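Local coordinates for protein proline dehydrogenase (Bradyrhizobium japonicum USDA 110, PDB 3HAZ) that probably oxidises proline to glutamate in two steps, with an FAD-dependent proline dehydrogenase and an NAD-dependent aldehyde dehydrogenase unit in one chain, at residues R209-Y214 / S241-R246; S237-A242 / T278-E283; E258-L263 / L291-A296. One frame throughout, in Å; residues are numbered along the deposited sequence.

Contact 1 of 3, residues R209-Y214 / S241-R246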
loop_
_atom_site.group_PDB
_atom_site.type_symbol
_atom_site.label_atom_id
_atom_site.label_comp_id
_atom_site.label_asym_id
_atom_site.label_seq_id
_atom_site.Cartn_x
_atom_site.Cartn_y
_atom_site.Cartn_z
ATOM N N ARG A 209 53.320 34.647 0.821
ATOM C CA ARG A 209 53.775 33.662 1.790
ATOM C C ARG A 209 53.819 32.280 1.149
ATOM O O ARG A 209 54.783 31.543 1.317
ATOM C CB ARG A 209 52.854 33.642 3.009
ATOM C CG ARG A 209 53.174 32.526 3.981
ATOM C CD ARG A 209 52.433 32.713 5.290
ATOM N NE ARG A 209 50.989 32.639 5.108
ATOM C CZ ARG A 209 50.316 31.502 4.987
ATOM N NH1 ARG A 209 50.961 30.339 5.020
ATOM N NH2 ARG A 209 49.000 31.528 4.829
ATOM N N TYR A 210 52.766 31.933 0.416
ATOM C CA TYR A 210 52.711 30.632 -0.242
ATOM C C TYR A 210 53.784 30.511 -1.307
ATOM O O TYR A 210 54.425 29.468 -1.424
ATOM C CB TYR A 210 51.335 30.377 -0.870
ATOM C CG TYR A 210 50.244 30.092 0.128
ATOM C CD1 TYR A 210 50.384 29.068 1.057
ATOM C CD2 TYR A 210 49.062 30.838 0.134
ATOM C CE1 TYR A 210 49.384 28.793 1.973
ATOM C CE2 TYR A 210 48.054 30.568 1.040
ATOM C CZ TYR A 210 48.221 29.541 1.957
ATOM O OH TYR A 210 47.225 29.263 2.862
ATOM N N PHE A 211 53.963 31.571 -2.095
ATOM C CA PHE A 211 55.057 31.610 -3.064
ATOM C C PHE A 211 56.390 31.331 -2.372
ATOM O O PHE A 211 57.159 30.483 -2.817
ATOM C CB PHE A 211 55.122 32.956 -3.799
ATOM C CG PHE A 211 56.309 33.085 -4.711
ATOM C CD1 PHE A 211 56.202 32.787 -6.059
ATOM C CD2 PHE A 211 57.546 33.479 -4.212
ATOM C CE1 PHE A 211 57.308 32.890 -6.898
ATOM C CE2 PHE A 211 58.652 33.586 -5.045
ATOM C CZ PHE A 211 58.535 33.289 -6.388
ATOM N N ASP A 212 56.652 32.049 -1.281
ATOM C CA ASP A 212 57.899 31.883 -0.536
ATOM C C ASP A 212 58.044 30.464 0.012
ATOM O O ASP A 212 59.121 29.875 -0.052
ATOM C CB ASP A 212 57.988 32.899 0.607
ATOM C CG ASP A 212 58.125 34.329 0.111
ATOM O OD1 ASP A 212 58.471 34.527 -1.073
ATOM O OD2 ASP A 212 57.884 35.258 0.908
ATOM N N ALA A 213 56.959 29.917 0.550
ATOM C CA ALA A 213 56.984 28.547 1.064
ATOM C C ALA A 213 57.348 27.535 -0.025
ATOM O O ALA A 213 58.185 26.648 0.193
ATOM C CB ALA A 213 55.647 28.183 1.722
ATOM N N TYR A 214 56.722 27.660 -1.193
ATOM C CA TYR A 214 57.059 26.790 -2.317
ATOM C C TYR A 214 58.533 26.947 -2.680
ATOM O O TYR A 214 59.237 25.962 -2.884
ATOM C CB TYR A 214 56.230 27.131 -3.559
ATOM C CG TYR A 214 54.755 26.789 -3.496
ATOM C CD1 TYR A 214 54.316 25.561 -3.015
ATOM C CD2 TYR A 214 53.799 27.688 -3.971
ATOM C CE1 TYR A 214 52.951 25.249 -2.978
ATOM C CE2 TYR A 214 52.443 27.389 -3.944
ATOM C CZ TYR A 214 52.024 26.172 -3.442
ATOM O OH TYR A 214 50.681 25.881 -3.422
ATOM N N SER A 241 45.423 28.513 -6.740
ATOM C CA SER A 241 44.623 29.355 -5.848
ATOM C C SER A 241 45.457 29.868 -4.671
ATOM O O SER A 241 45.114 30.867 -4.048
ATOM C CB SER A 241 43.362 28.630 -5.350
ATOM O OG SER A 241 43.673 27.627 -4.387
ATOM N N ALA A 242 46.545 29.171 -4.360
ATOM C CA ALA A 242 47.441 29.610 -3.294
ATOM C C ALA A 242 48.283 30.810 -3.732
ATOM O O ALA A 242 48.739 31.600 -2.900
ATOM C CB ALA A 242 48.346 28.460 -2.857
ATOM N N LEU A 243 48.468 30.953 -5.041
ATOM C CA LEU A 243 49.374 31.961 -5.593
ATOM C C LEU A 243 48.697 33.247 -6.052
ATOM O O LEU A 243 49.371 34.190 -6.486
ATOM C CB LEU A 243 50.165 31.364 -6.753
ATOM C CG LEU A 243 51.140 30.268 -6.330
ATOM C CD1 LEU A 243 51.584 29.461 -7.534
ATOM C CD2 LEU A 243 52.331 30.875 -5.588
ATOM N N HIS A 244 47.371 33.283 -5.969
ATOM C CA HIS A 244 46.614 34.468 -6.357
ATOM C C HIS A 244 45.325 34.568 -5.528
ATOM O O HIS A 244 44.622 33.573 -5.364
ATOM C CB HIS A 244 46.290 34.431 -7.851
ATOM C CG HIS A 244 45.906 35.763 -8.412
ATOM N ND1 HIS A 244 44.654 36.310 -8.234
ATOM C CD2 HIS A 244 46.617 36.672 -9.120
ATOM C CE1 HIS A 244 44.607 37.496 -8.819
ATOM N NE2 HIS A 244 45.785 37.736 -9.367
ATOM N N PRO A 245 45.029 35.769 -4.998
ATOM C CA PRO A 245 43.940 36.029 -4.043
ATOM C C PRO A 245 42.548 36.148 -4.684
ATOM O O PRO A 245 41.548 36.071 -3.969
ATOM C CB PRO A 245 44.327 37.381 -3.413
ATOM C CG PRO A 245 45.543 37.879 -4.165
ATOM C CD PRO A 245 45.742 37.005 -5.364
ATOM N N ARG A 246 42.481 36.364 -5.992
ATOM C CA ARG A 246 41.207 36.287 -6.699
ATOM C C ARG A 246 41.384 35.395 -7.912
ATOM O O ARG A 246 41.273 35.866 -9.046
ATOM C CB ARG A 246 40.696 37.666 -7.161
ATOM C CG ARG A 246 40.385 38.685 -6.070
ATOM C CD ARG A 246 39.297 38.251 -5.090
ATOM N NE ARG A 246 38.058 37.803 -5.727
ATOM C CZ ARG A 246 36.890 37.685 -5.093
ATOM N NH1 ARG A 246 36.788 38.021 -3.814
ATOM N NH2 ARG A 246 35.814 37.253 -5.739
#

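Contact 2 of 3, residues S237-A242 / T278-E283. With FAD (flavin-adenine dinucleotide), chain C; SO4 (sulfate ion), chain K.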
loop_
_atom_site.group_PDB
_atom_site.type_symbol
_atom_site.label_atom_id
_atom_site.label_comp_id
_atom_site.label_asym_id
_atom_site.label_seq_id
_atom_site.Cartn_x
_atom_site.Cartn_y
_atom_site.Cartn_z
ATOM N N SER A 237 54.080 19.660 -5.341
ATOM C CA SER A 237 52.743 19.985 -5.824
ATOM C C SER A 237 52.385 21.410 -5.442
ATOM O O SER A 237 52.628 21.838 -4.309
ATOM C CB SER A 237 51.695 19.037 -5.235
ATOM O OG SER A 237 51.699 17.794 -5.900
ATOM N N VAL A 238 51.786 22.123 -6.390
ATOM C CA VAL A 238 51.480 23.539 -6.243
ATOM C C VAL A 238 50.034 23.809 -6.644
ATOM O O VAL A 238 49.521 23.178 -7.566
ATOM C CB VAL A 238 52.433 24.370 -7.124
ATOM C CG1 VAL A 238 51.829 25.713 -7.470
ATOM C CG2 VAL A 238 53.788 24.520 -6.432
ATOM N N LYS A 239 49.379 24.733 -5.939
ATOM C CA LYS A 239 48.003 25.127 -6.248
ATOM C C LYS A 239 47.906 26.578 -6.709
ATOM O O LYS A 239 48.330 27.496 -6.003
ATOM C CB LYS A 239 47.096 24.926 -5.031
ATOM C CG LYS A 239 46.599 23.501 -4.840
ATOM C CD LYS A 239 45.707 23.407 -3.611
ATOM C CE LYS A 239 45.131 22.007 -3.447
ATOM N NZ LYS A 239 46.206 20.987 -3.389
ATOM N N LEU A 240 47.336 26.789 -7.888
ATOM C CA LEU A 240 47.188 28.149 -8.406
ATOM C C LEU A 240 46.421 29.052 -7.444
ATOM O O LEU A 240 46.735 30.229 -7.335
ATOM C CB LEU A 240 46.517 28.146 -9.780
ATOM C CG LEU A 240 47.268 27.306 -10.816
ATOM C CD1 LEU A 240 46.567 27.295 -12.164
ATOM C CD2 LEU A 240 48.697 27.818 -10.952
ATOM N N SER A 241 45.423 28.513 -6.740
ATOM C CA SER A 241 44.623 29.355 -5.848
ATOM C C SER A 241 45.457 29.868 -4.671
ATOM O O SER A 241 45.114 30.867 -4.048
ATOM C CB SER A 241 43.362 28.630 -5.350
ATOM O OG SER A 241 43.673 27.627 -4.387
ATOM N N ALA A 242 46.545 29.171 -4.360
ATOM C CA ALA A 242 47.441 29.610 -3.294
ATOM C C ALA A 242 48.283 30.810 -3.732
ATOM O O ALA A 242 48.739 31.600 -2.900
ATOM C CB ALA A 242 48.346 28.460 -2.857
ATOM N N THR A 278 54.409 19.889 -10.301
ATOM C CA THR A 278 53.030 19.571 -10.674
ATOM C C THR A 278 52.034 20.619 -10.190
ATOM O O THR A 278 51.970 20.919 -8.998
ATOM C CB THR A 278 52.592 18.186 -10.124
ATOM O OG1 THR A 278 53.608 17.215 -10.390
ATOM C CG2 THR A 278 51.283 17.734 -10.776
ATOM N N VAL A 279 51.270 21.177 -11.126
ATOM C CA VAL A 279 50.155 22.064 -10.793
ATOM C C VAL A 279 48.892 21.248 -10.488
ATOM O O VAL A 279 48.347 20.565 -11.362
ATOM C CB VAL A 279 49.863 23.073 -11.932
ATOM C CG1 VAL A 279 48.741 24.041 -11.528
ATOM C CG2 VAL A 279 51.138 23.843 -12.309
ATOM N N ASP A 280 48.437 21.311 -9.241
ATOM C CA ASP A 280 47.267 20.539 -8.822
ATOM C C ASP A 280 46.024 20.991 -9.580
ATOM O O ASP A 280 45.963 22.117 -10.090
ATOM C CB ASP A 280 47.026 20.697 -7.317
ATOM C CG ASP A 280 48.036 19.928 -6.467
ATOM O OD1 ASP A 280 48.779 19.075 -7.010
ATOM O OD2 ASP A 280 48.077 20.175 -5.241
ATOM N N ALA A 281 45.035 20.107 -9.650
ATOM C CA ALA A 281 43.747 20.448 -10.239
ATOM C C ALA A 281 42.761 20.736 -9.116
ATOM O O ALA A 281 42.703 20.001 -8.127
ATOM C CB ALA A 281 43.250 19.318 -11.114
ATOM N N GLU A 282 41.992 21.809 -9.265
ATOM C CA GLU A 282 41.066 22.230 -8.216
ATOM C C GLU A 282 39.615 22.166 -8.706
ATOM O O GLU A 282 39.248 21.232 -9.420
ATOM C CB GLU A 282 41.469 23.618 -7.694
ATOM C CG GLU A 282 42.935 23.622 -7.213
ATOM C CD GLU A 282 43.389 24.932 -6.594
ATOM O OE1 GLU A 282 43.002 25.220 -5.440
ATOM O OE2 GLU A 282 44.162 25.658 -7.251
ATOM N N GLU A 283 38.789 23.142 -8.337
ATOM C CA GLU A 283 37.365 23.066 -8.684
ATOM C C GLU A 283 37.132 23.170 -10.187
ATOM O O GLU A 283 37.943 23.744 -10.921
ATOM C CB GLU A 283 36.562 24.147 -7.954
ATOM C CG GLU A 283 36.662 24.094 -6.439
ATOM C CD GLU A 283 37.907 24.794 -5.896
ATOM O OE1 GLU A 283 38.784 25.195 -6.689
ATOM O OE2 GLU A 283 38.005 24.947 -4.667
HETATM P PA FAD C . 38.495 5.401 -4.956
HETATM O O1A FAD C . 37.781 4.898 -3.575
HETATM O O2A FAD C . 38.608 4.336 -5.952
HETATM O O5B FAD C . 37.601 6.599 -5.595
HETATM C C5B FAD C . 37.262 7.676 -4.769
HETATM C C4B FAD C . 36.692 8.820 -5.618
HETATM O O4B FAD C . 35.739 8.503 -6.772
HETATM C C3B FAD C . 36.580 10.176 -5.265
HETATM O O3B FAD C . 37.681 10.808 -4.635
HETATM C C2B FAD C . 35.882 10.805 -6.444
HETATM O O2B FAD C . 36.685 11.539 -7.350
HETATM C C1B FAD C . 35.069 9.715 -7.046
HETATM N N9A FAD C . 33.698 9.559 -6.597
HETATM C C8A FAD C . 33.237 9.218 -5.329
HETATM N N7A FAD C . 31.872 9.140 -5.390
HETATM C C5A FAD C . 31.487 9.433 -6.719
HETATM C C6A FAD C . 30.144 9.507 -7.394
HETATM N N6A FAD C . 28.921 9.251 -6.643
HETATM N N1A FAD C . 30.059 9.798 -8.674
HETATM C C2A FAD C . 31.225 10.038 -9.427
HETATM N N3A FAD C . 32.515 9.970 -8.779
HETATM C C4A FAD C . 32.601 9.665 -7.444
HETATM N N1 FAD C . 42.363 15.332 -6.777
HETATM C C2 FAD C . 42.093 16.556 -7.340
HETATM O O2 FAD C . 40.785 16.931 -7.557
HETATM N N3 FAD C . 43.171 17.452 -7.652
HETATM C C4 FAD C . 44.463 17.090 -7.396
HETATM O O4 FAD C . 45.518 17.936 -7.763
HETATM C C4X FAD C . 44.749 15.808 -6.812
HETATM N N5 FAD C . 46.159 15.394 -6.534
HETATM C C5X FAD C . 46.419 14.129 -5.952
HETATM C C6 FAD C . 47.806 13.728 -5.672
HETATM C C7 FAD C . 48.063 12.462 -5.096
HETATM C C7M FAD C . 49.499 12.068 -4.789
HETATM C C8 FAD C . 46.946 11.541 -4.782
HETATM C C8M FAD C . 47.195 10.161 -4.151
HETATM C C9 FAD C . 45.622 11.928 -5.052
HETATM C C9A FAD C . 45.344 13.249 -5.643
HETATM N N10 FAD C . 43.966 13.660 -5.926
HETATM C C10 FAD C . 43.710 14.953 -6.518
HETATM C "C1'" FAD C . 42.810 12.718 -5.789
HETATM C "C2'" FAD C . 42.065 12.741 -4.429
HETATM O "O2'" FAD C . 42.857 13.403 -3.449
HETATM C "C3'" FAD C . 41.701 11.300 -4.034
HETATM O "O3'" FAD C . 42.848 10.631 -3.524
HETATM C "C4'" FAD C . 41.117 10.467 -5.231
HETATM O "O4'" FAD C . 40.132 11.064 -6.001
HETATM C "C5'" FAD C . 40.718 9.030 -4.798
HETATM O "O5'" FAD C . 40.721 8.108 -5.877
HETATM P P FAD C . 41.083 6.526 -5.534
HETATM O O1P FAD C . 41.160 5.655 -6.954
HETATM O O2P FAD C . 42.337 6.461 -4.775
HETATM O O3P FAD C . 39.933 6.001 -4.499
HETATM S S SO4 K . 44.531 17.085 -3.103
HETATM O O1 SO4 K . 45.103 15.800 -3.494
HETATM O O2 SO4 K . 43.125 16.880 -2.775
HETATM O O3 SO4 K . 45.238 17.600 -1.932
HETATM O O4 SO4 K . 44.656 18.037 -4.206
HETATM O O HOH W 1 45.405 24.793 -9.260
#

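Contact 3 of 3, residues E258-L263 / L291-A296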
loop_
_atom_site.group_PDB
_atom_site.type_symbol
_atom_site.label_atom_id
_atom_site.label_comp_id
_atom_site.label_asym_id
_atom_site.label_seq_id
_atom_site.Cartn_x
_atom_site.Cartn_y
_atom_site.Cartn_z
ATOM N N GLU A 258 49.344 38.716 -13.420
ATOM C CA GLU A 258 49.989 38.633 -12.107
ATOM C C GLU A 258 50.465 37.228 -11.738
ATOM O O GLU A 258 51.556 37.060 -11.194
ATOM C CB GLU A 258 49.052 39.164 -11.014
ATOM C CG GLU A 258 48.718 40.643 -11.171
ATOM C CD GLU A 258 47.707 41.141 -10.150
ATOM O OE1 GLU A 258 46.748 40.403 -9.837
ATOM O OE2 GLU A 258 47.864 42.284 -9.669
ATOM N N LEU A 259 49.647 36.224 -12.030
ATOM C CA LEU A 259 49.922 34.862 -11.579
ATOM C C LEU A 259 51.020 34.160 -12.397
ATOM O O LEU A 259 51.908 33.512 -11.842
ATOM C CB LEU A 259 48.628 34.042 -11.568
ATOM C CG LEU A 259 48.739 32.547 -11.243
ATOM C CD1 LEU A 259 49.642 32.310 -10.045
ATOM C CD2 LEU A 259 47.354 31.943 -11.020
ATOM N N VAL A 260 50.962 34.301 -13.714
ATOM C CA VAL A 260 51.923 33.639 -14.595
ATOM C C VAL A 260 53.398 33.882 -14.231
ATOM O O VAL A 260 54.175 32.930 -14.152
ATOM C CB VAL A 260 51.661 33.981 -16.082
ATOM C CG1 VAL A 260 52.783 33.444 -16.963
ATOM C CG2 VAL A 260 50.311 33.422 -16.517
ATOM N N PRO A 261 53.794 35.146 -14.013
ATOM C CA PRO A 261 55.210 35.341 -13.679
ATOM C C PRO A 261 55.570 34.646 -12.374
ATOM O O PRO A 261 56.696 34.178 -12.218
ATOM C CB PRO A 261 55.338 36.865 -13.521
ATOM C CG PRO A 261 54.146 37.436 -14.242
ATOM C CD PRO A 261 53.058 36.420 -14.096
ATOM N N GLN A 262 54.621 34.585 -11.447
ATOM C CA GLN A 262 54.849 33.908 -10.179
ATOM C C GLN A 262 55.067 32.409 -10.384
ATOM O O GLN A 262 56.036 31.843 -9.877
ATOM C CB GLN A 262 53.671 34.147 -9.226
ATOM C CG GLN A 262 53.239 35.599 -9.127
ATOM C CD GLN A 262 54.115 36.428 -8.212
ATOM O OE1 GLN A 262 55.271 36.086 -7.944
ATOM N NE2 GLN A 262 53.567 37.539 -7.729
ATOM N N LEU A 263 54.161 31.771 -11.123
ATOM C CA LEU A 263 54.255 30.338 -11.396
ATOM C C LEU A 263 55.503 30.033 -12.209
ATOM O O LEU A 263 56.118 28.982 -12.047
ATOM C CB LEU A 263 53.023 29.837 -12.160
ATOM C CG LEU A 263 52.915 28.309 -12.283
ATOM C CD1 LEU A 263 52.704 27.664 -10.913
ATOM C CD2 LEU A 263 51.810 27.883 -13.248
ATOM N N LEU A 291 44.167 26.131 -17.023
ATOM C CA LEU A 291 44.811 25.744 -18.272
ATOM C C LEU A 291 45.377 26.961 -19.016
ATOM O O LEU A 291 46.432 26.874 -19.647
ATOM C CB LEU A 291 43.839 24.946 -19.158
ATOM C CG LEU A 291 43.459 23.558 -18.611
ATOM C CD1 LEU A 291 42.396 22.867 -19.460
ATOM C CD2 LEU A 291 44.687 22.668 -18.490
ATOM N N ASP A 292 44.685 28.095 -18.933
ATOM C CA ASP A 292 45.188 29.339 -19.524
ATOM C C ASP A 292 46.501 29.737 -18.861
ATOM O O ASP A 292 47.469 30.088 -19.529
ATOM C CB ASP A 292 44.191 30.477 -19.321
ATOM C CG ASP A 292 42.946 30.328 -20.172
ATOM O OD1 ASP A 292 42.987 29.590 -21.181
ATOM O OD2 ASP A 292 41.925 30.954 -19.820
ATOM N N VAL A 293 46.516 29.699 -17.533
ATOM C CA VAL A 293 47.697 30.072 -16.773
ATOM C C VAL A 293 48.834 29.093 -17.063
ATOM O O VAL A 293 49.966 29.500 -17.329
ATOM C CB VAL A 293 47.389 30.112 -15.265
ATOM C CG1 VAL A 293 48.679 30.124 -14.439
ATOM C CG2 VAL A 293 46.508 31.314 -14.947
ATOM N N ILE A 294 48.514 27.803 -17.037
ATOM C CA ILE A 294 49.512 26.756 -17.255
ATOM C C ILE A 294 50.138 26.839 -18.649
ATOM O O ILE A 294 51.347 26.649 -18.804
ATOM C CB ILE A 294 48.906 25.349 -17.027
ATOM C CG1 ILE A 294 48.679 25.114 -15.534
ATOM C CG2 ILE A 294 49.802 24.269 -17.587
ATOM C CD1 ILE A 294 47.937 23.826 -15.218
ATOM N N ALA A 295 49.317 27.131 -19.653
ATOM C CA ALA A 295 49.796 27.222 -21.027
ATOM C C ALA A 295 50.738 28.411 -21.214
ATOM O O ALA A 295 51.766 28.296 -21.879
ATOM C CB ALA A 295 48.624 27.319 -22.002
ATOM N N ALA A 296 50.379 29.553 -20.638
ATOM C CA ALA A 296 51.208 30.751 -20.775
ATOM C C ALA A 296 52.533 30.566 -20.038
ATOM O O ALA A 296 53.578 31.019 -20.491
ATOM C CB ALA A 296 50.469 31.981 -20.268
#

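Contact 1 of 3, residues R209-Y214 / S241-R246
Helix 204-223, on the outside of the proline dehydrogenase barrel, packs here against the short turn of helix 240-243 that follows strand 235-238, in a buried apolar contact built from aromatic and aliphatic side chains. A242 is at its centre. A242 CB lies over one face of the Y210 ring, 4.2 Å from the ring centroid and 27° off the normal, a CH-pi contact. The opposite face of that ring carries R209, whose CZ stands 4.1 Å above the ring plane and toward its rim, so Y210 is held between a methyl group and a guanidinium. The A242 carbonyl also comes close, with its O 3.1 Å from Y210 CD2. One turn on, Y214 brings its hydroxyl to the same methyl, OH to A242 CB 3.5 Å. L243 serves as the second apolar anchor. L243 CD2 packs on the F211 backbone at 3.8 Å from CA, and at 3.9 Å from Y214 CE2 it meets the Y214 ring at the edge, in the ring plane, tip to tip. An alanine at Y210 would remove the ring facing the A242 methyl and the hydroxyl bonded to D451, and would probably loosen the helix against the turn. Both tyrosines have CG anti to the carbonyl carbon, which swings the rings toward A242 while their hydroxyls bond beyond the two segments, Y210 OH to D451 and Y214 OH to K239 N. No hydrogen bond links the two segments, so cohesion between them rests on apolar contact, while the outlying bonds to the hydroxyls probably fix how the rings are turned.

Contact 2 of 3, residues S237-A242 / T278-E283
K239 leaves the end of strand 235-238 and runs across the residues that follow the neighbouring strand 276-279. K239 CB lies 3.8 Å from E282 OE2. CG, anti to the carbonyl carbon, passes over D280, near CB and OD2, and K239 CD comes within 3.7 Å of E282 OE1. Up to CE the chain is extended; a bend at the last torsion (chi4 56°) then turns the ammonium to D280, where K239 NZ forms a salt bridge with OD2 at 2.8 Å, using the anti lone pair of that oxygen. A sulfate, probably from the crystallisation liquor, is a weak second partner of NZ. D280 OD1 pairs with R341, so the carboxylate is gripped by two cationic residues and is likely to stay ionised. E282 reaches the other way, extended beyond CG, and clasps S241 with the syn lone pair of each carboxylate oxygen: OE1 takes the hydroxyl OG at 2.7 Å, OE2 the backbone N. A water joins OE2 to L240 N and D280 O. Ahead of these, the parallel strands pair through V238 N to T278 O (2.9 Å) and D280 N to V238 O (2.7 Å), both nearly along the carbonyl axes. On the V238 and V279 side of the sheet, the L240 side chain crosses that of V279 at about a right angle. The backbone of A281 holds the pyrimidine part of the flavin, A281 N to FAD O4 at 2.9 Å and A281 O to FAD N3 at 2.6 Å. Residues just past the C-terminal ends of parallel strands line the site, as in TIM barrels; here they form part of the FAD pocket.

Contact 3 of 3, residues E258-L263 / L291-A296
Two successive outer helices of the beta-alpha barrel, 252-272 and 287-298, meet here, joined in the chain through strand 276-279. Their short segments cross at -50° with the axes 9.3 Å apart, and between 258-263 and 291-296 the contact is apolar, with no hydrogen bond. At the start of the second segment, L291 is directed to the next helix along, where it touches Y326 of helix 320-333. D292 makes no contact with 258-263, but its OD2 forms a salt bridge with R252, at the start of the partner helix, and another with R524. V293 is the residue that fills the seam. V293 CG1, anti to the backbone N (chi1 165°), fits between two leucines one turn apart on the other helix, 4.0 Å from L259 CG and 4.0 Å from L263 CD2. V293 CG2 meets L259 CD2 at 4.1 Å. The leucine side chains approach differently: L259 crosses V293 at about a right angle, L263 obliquely. Both also lean on L240 and L243 of the turn after the preceding strand, so V293 closes one side of a larger hydrophobic cluster. I294 has its CB directed away from helix 252-272. A295 turns to Y326 and L330. A296 returns to the interface as its small outer margin, beside M256 and V260. The partner helix is kinked at P261, whose nitrogen has no hydrogen to give to the turn before. V260, just ahead of the proline, touches V293 and A296, one turn apart, with the same branch: V260 CG2 is 4.2 Å from V293 CG1 and 4.0 Å from A296 CB.

How the contacts relate
The three contacts form one connected piece of the barrel wall beside FAD. Contact 2 is the inner layer and binds the flavin directly, whereas Y214 of contact 1 has its side chain about 10 Å from the cofactor and L263 of contact 3 about 12 Å. Contacts 1 and 2 share S241 and A242 and pack together through Y214 CD1 on V238 CG2 (3.6 Å) and L243 CD1 on V238 CG1 (3.8 Å). H244 NE2 and E258 OE1, 2.9 Å apart, probably link contact 1 to contact 3 by a hydrogen bond. Contact 3 packs behind contact 2 through L240 CD2 on L263 CD2 (3.9 Å) and V279 CG1 on I294 CD1 (3.8 Å).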